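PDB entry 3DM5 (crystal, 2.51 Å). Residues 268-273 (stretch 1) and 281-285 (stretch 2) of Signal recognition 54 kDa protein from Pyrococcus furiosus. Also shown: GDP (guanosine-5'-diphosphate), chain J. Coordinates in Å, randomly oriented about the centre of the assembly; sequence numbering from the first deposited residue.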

ATOM      1  N   PRO A 268       0.860  13.425  32.393  1.00 51.06           N
ATOM      2  CA  PRO A 268      -0.037  12.275  32.412  1.00 37.50           C
ATOM      3  C   PRO A 268      -1.064  12.353  31.291  1.00 42.08           C
ATOM      4  O   PRO A 268      -1.759  13.375  31.187  1.00 44.90           O
ATOM      5  CB  PRO A 268      -0.758  12.408  33.757  1.00 36.28           C
ATOM      6  CG  PRO A 268      -0.434  13.753  34.268  1.00 39.23           C
ATOM      7  CD  PRO A 268       0.408  14.492  33.288  1.00 43.47           C
ATOM      8  N   ILE A 269      -1.155  11.302  30.473  1.00 44.43           N
ATOM      9  CA  ILE A 269      -2.221  11.181  29.491  1.00 33.26           C
ATOM     10  C   ILE A 269      -3.352  10.446  30.187  1.00 39.50           C
ATOM     11  O   ILE A 269      -3.157   9.308  30.634  1.00 38.52           O
ATOM     12  CB  ILE A 269      -1.792  10.357  28.277  1.00 36.52           C
ATOM     13  CG1 ILE A 269      -0.532  10.950  27.650  1.00 42.61           C
ATOM     14  CG2 ILE A 269      -2.911  10.290  27.257  1.00 37.56           C
ATOM     15  CD1 ILE A 269       0.227   9.965  26.837  1.00 36.14           C
ATOM     16  N   LYS A 270      -4.525  11.087  30.273  1.00 33.28           N
ATOM     17  CA  LYS A 270      -5.672  10.514  30.977  1.00 33.17           C
ATOM     18  C   LYS A 270      -6.726   9.893  30.042  1.00 42.58           C
ATOM     19  O   LYS A 270      -7.349   8.896  30.376  1.00 46.00           O
ATOM     20  CB  LYS A 270      -6.310  11.567  31.867  1.00 49.64           C
ATOM     21  CG  LYS A 270      -5.298  12.350  32.687  1.00 46.67           C
ATOM     22  CD  LYS A 270      -5.378  12.014  34.155  1.00 45.80           C
ATOM     23  CE  LYS A 270      -4.404  12.863  34.987  1.00 50.65           C
ATOM     24  NZ  LYS A 270      -4.839  13.023  36.402  1.00 42.12           N
ATOM     25  N   PHE A 271      -6.934  10.474  28.869  1.00 43.62           N
ATOM     26  CA  PHE A 271      -7.850   9.889  27.895  1.00 40.78           C
ATOM     27  C   PHE A 271      -7.283  10.033  26.507  1.00 39.22           C
ATOM     28  O   PHE A 271      -6.395  10.843  26.271  1.00 32.03           O
ATOM     29  CB  PHE A 271      -9.219  10.584  27.914  1.00 37.71           C
ATOM     30  CG  PHE A 271      -9.886  10.600  29.259  1.00 46.33           C
ATOM     31  CD1 PHE A 271      -9.480  11.500  30.242  1.00 47.76           C
ATOM     32  CD2 PHE A 271     -10.943   9.750  29.531  1.00 48.86           C
ATOM     33  CE1 PHE A 271     -10.103  11.537  31.481  1.00 46.69           C
ATOM     34  CE2 PHE A 271     -11.572   9.781  30.760  1.00 51.19           C
ATOM     35  CZ  PHE A 271     -11.142  10.683  31.744  1.00 52.78           C
ATOM     36  N   ILE A 272      -7.823   9.258  25.579  1.00 38.46           N
ATOM     37  CA  ILE A 272      -7.521   9.449  24.175  1.00 31.16           C
ATOM     38  C   ILE A 272      -8.827   9.608  23.448  1.00 39.26           C
ATOM     39  O   ILE A 272      -9.815   8.986  23.806  1.00 42.22           O
ATOM     40  CB  ILE A 272      -6.707   8.278  23.601  1.00 33.23           C
ATOM     41  CG1 ILE A 272      -7.364   6.932  23.907  1.00 36.85           C
ATOM     42  CG2 ILE A 272      -5.293   8.316  24.148  1.00 31.94           C
ATOM     43  CD1 ILE A 272      -6.791   5.785  23.111  1.00 38.71           C
ATOM     44  N   GLY A 273      -8.844  10.486  22.455  1.00 41.60           N
ATOM     45  CA  GLY A 273      -9.972  10.585  21.544  1.00 38.27           C
ATOM     46  C   GLY A 273      -9.826   9.636  20.358  1.00 39.69           C
ATOM     47  O   GLY A 273      -8.736   9.428  19.828  1.00 43.91           O
TER
HETATM   48  PB  GDP J 501     -11.851  22.663  18.094  1.00 37.55           P
HETATM   49  O1B GDP J 501     -10.613  21.834  18.103  1.00 37.31           O
HETATM   50  O2B GDP J 501     -11.547  23.966  17.396  1.00 42.79           O
HETATM   51  O3B GDP J 501     -12.315  22.895  19.511  1.00 43.28           O
HETATM   52  O3A GDP J 501     -12.999  22.017  17.162  1.00 51.18           O
HETATM   53  PA  GDP J 501     -13.607  20.533  17.235  1.00 42.99           P
HETATM   54  O1A GDP J 501     -14.861  20.429  16.419  1.00 49.29           O
HETATM   55  O2A GDP J 501     -13.869  20.085  18.644  1.00 45.54           O
HETATM   56  O5' GDP J 501     -12.464  19.673  16.500  1.00 45.02           O
HETATM   57  C5' GDP J 501     -12.242  19.954  15.123  1.00 39.78           C
HETATM   58  C4' GDP J 501     -12.423  18.696  14.269  1.00 46.24           C
HETATM   59  O4' GDP J 501     -11.729  17.537  14.786  1.00 50.38           O
HETATM   60  C3' GDP J 501     -13.890  18.318  14.154  1.00 43.99           C
HETATM   61  O3' GDP J 501     -14.092  18.010  12.771  1.00 40.52           O
HETATM   62  C2' GDP J 501     -14.026  17.089  15.035  1.00 42.32           C
HETATM   63  O2' GDP J 501     -14.970  16.167  14.541  1.00 46.26           O
HETATM   64  C1' GDP J 501     -12.665  16.452  14.908  1.00 43.73           C
HETATM   65  N9  GDP J 501     -12.288  15.599  16.047  1.00 45.92           N
HETATM   66  C8  GDP J 501     -12.174  15.922  17.346  1.00 45.78           C
HETATM   67  N7  GDP J 501     -11.754  14.848  18.069  1.00 43.70           N
HETATM   68  C5  GDP J 501     -11.581  13.826  17.209  1.00 48.62           C
HETATM   69  C6  GDP J 501     -11.157  12.401  17.267  1.00 44.96           C
HETATM   70  O6  GDP J 501     -10.817  11.849  18.340  1.00 41.26           O
HETATM   71  N1  GDP J 501     -11.146  11.712  16.120  1.00 48.09           N
HETATM   72  C2  GDP J 501     -11.483  12.257  14.938  1.00 45.85           C
HETATM   73  N2  GDP J 501     -11.437  11.490  13.829  1.00 45.68           N
HETATM   74  N3  GDP J 501     -11.868  13.540  14.805  1.00 48.64           N
HETATM   75  C4  GDP J 501     -11.936  14.341  15.882  1.00 49.39           C
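Stretch 2 (281-285) IEPFD

How does stretch 2 run relative to stretch 1? Residues 281-283 form a short extended strand that lies antiparallel to strand 269-273, with 154° between their N-to-C directions and a closest approach of 4.7 Å between their axes. Ile272 pairs with Glu282 in a hydrogen-bonded bridge, flanked by the non-hydrogen-bonded pairs Phe271 with Pro283 and Gly273 with Ile281. The chain beyond Pro283 leaves the strand but remains against stretch 1 through Phe284, and the two stretches together bury 457 Å².

What holds the two backbones in this register? Ile272 and Glu282 bond to each other twice: Ile272 N donates to Glu282 O at 2.9 Å, and Glu282 N donates to Ile272 O at 3.1 Å. Pro283 sits in a non-hydrogen-bonded pair, where the backbone N faces away from stretch 1 in any case, so its missing amide hydrogen costs no bond across the strands; the next donor facing stretch 1 is Phe284 N, which reaches Lys270 O at 2.8 Å. Between these bonds the chains come close enough for CA-H...O contacts, with Phe271 CA 3.3 Å from Glu282 O and Pro283 CA 3.4 Å from Lys270 O. The CA atoms of Phe271 and Pro283 are accordingly just 4.2 Å apart.

Why does Phe284 cover so much of stretch 1? It has the largest covered area of any residue here, 94 Å², and its CA-to-CB bond points toward the other strand. With chi1 at t, its ring touches two isoleucines of stretch 1: Phe284 CD2 is 3.9 Å from Ile269 CB, and Phe284 CD1 is 3.9 Å from Ile272 CG2. Ile269 O lies at the ring edge, near its plane, and is 3.7 Å from Phe284 CB. A water adds a polar link, donating to Ile269 O at 2.8 Å and to Phe284 O at 2.6 Å.

What does Ile272 contribute besides its backbone bonds? With 86 Å² covered, it follows Phe284, and its side chain shares a face of the sheet with that of Glu282. There Ile272 CG1 packs 3.4 Å from Glu282 CG, so the aliphatic part of the glutamate makes the contact. Ile272 thus meets Glu282 through CG1 and the Phe284 ring through CG2.

Where does Phe271 fit beside these two? Its CA-to-CB bond points sideways, and 64 Å² of the residue is covered. Phe271 CB lies 3.8 Å from Ile281 CD1, while its ring approaches Pro283 obliquely, with Phe271 CD2 3.8 Å from Pro283 CA and Phe271 CE2 4.3 Å from Pro283 CG.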

ATOM      1  N   ILE A 281     -14.191   8.234  23.132  1.00 39.23           N
ATOM      2  CA  ILE A 281     -13.140   8.580  24.086  1.00 37.08           C
ATOM      3  C   ILE A 281     -12.911   7.389  25.014  1.00 37.31           C
ATOM      4  O   ILE A 281     -13.852   6.736  25.432  1.00 38.94           O
ATOM      5  CB  ILE A 281     -13.548   9.807  24.926  1.00 45.18           C
ATOM      6  CG1 ILE A 281     -12.468  10.175  25.931  1.00 38.03           C
ATOM      7  CG2 ILE A 281     -14.826   9.531  25.661  1.00 39.07           C
ATOM      8  CD1 ILE A 281     -12.515  11.623  26.396  1.00 36.35           C
ATOM      9  N   GLU A 282     -11.660   7.087  25.330  1.00 43.63           N
ATOM     10  CA  GLU A 282     -11.387   6.003  26.256  1.00 44.11           C
ATOM     11  C   GLU A 282     -10.288   6.397  27.262  1.00 48.41           C
ATOM     12  O   GLU A 282      -9.366   7.135  26.924  1.00 41.02           O
ATOM     13  CB  GLU A 282     -11.067   4.714  25.488  1.00 40.91           C
ATOM     14  CG  GLU A 282      -9.712   4.699  24.840  1.00 55.62           C
ATOM     15  CD  GLU A 282      -9.315   3.312  24.339  1.00 79.63           C
ATOM     16  OE1 GLU A 282     -10.059   2.755  23.496  1.00 71.31           O
ATOM     17  OE2 GLU A 282      -8.260   2.786  24.779  1.00 76.09           O
ATOM     18  N   PRO A 283     -10.410   5.946  28.520  1.00 45.19           N
ATOM     19  CA  PRO A 283      -9.359   6.308  29.467  1.00 42.42           C
ATOM     20  C   PRO A 283      -8.062   5.643  29.051  1.00 42.71           C
ATOM     21  O   PRO A 283      -8.088   4.597  28.401  1.00 49.13           O
ATOM     22  CB  PRO A 283      -9.863   5.742  30.797  1.00 40.00           C
ATOM     23  CG  PRO A 283     -11.322   5.525  30.606  1.00 41.10           C
ATOM     24  CD  PRO A 283     -11.502   5.200  29.162  1.00 42.25           C
ATOM     25  N   PHE A 284      -6.941   6.256  29.413  1.00 40.37           N
ATOM     26  CA  PHE A 284      -5.652   5.756  29.001  1.00 39.10           C
ATOM     27  C   PHE A 284      -4.954   5.061  30.157  1.00 45.96           C
ATOM     28  O   PHE A 284      -4.657   5.657  31.200  1.00 47.89           O
ATOM     29  CB  PHE A 284      -4.784   6.869  28.426  1.00 38.05           C
ATOM     30  CG  PHE A 284      -3.532   6.372  27.736  1.00 36.80           C
ATOM     31  CD1 PHE A 284      -3.607   5.754  26.494  1.00 39.71           C
ATOM     32  CD2 PHE A 284      -2.291   6.534  28.318  1.00 32.57           C
ATOM     33  CE1 PHE A 284      -2.455   5.302  25.849  1.00 34.51           C
ATOM     34  CE2 PHE A 284      -1.142   6.089  27.680  1.00 33.89           C
ATOM     35  CZ  PHE A 284      -1.229   5.475  26.445  1.00 38.36           C
ATOM     36  N   ASP A 285      -4.711   3.780  29.952  1.00 38.59           N
ATOM     37  CA  ASP A 285      -4.124   2.918  30.951  1.00 44.50           C
ATOM     38  C   ASP A 285      -3.038   2.154  30.203  1.00 45.08           C
ATOM     39  O   ASP A 285      -3.306   1.110  29.589  1.00 37.86           O
ATOM     40  CB  ASP A 285      -5.208   1.986  31.523  1.00 43.39           C
ATOM     41  CG  ASP A 285      -4.692   1.081  32.629  1.00 50.02           C
ATOM     42  OD1 ASP A 285      -3.460   0.928  32.790  1.00 48.07           O
ATOM     43  OD2 ASP A 285      -5.541   0.510  33.341  1.00 56.28           O
TER
HETATM   44  O   HOH W   1      -3.474   7.396  32.717  1.00 42.95           O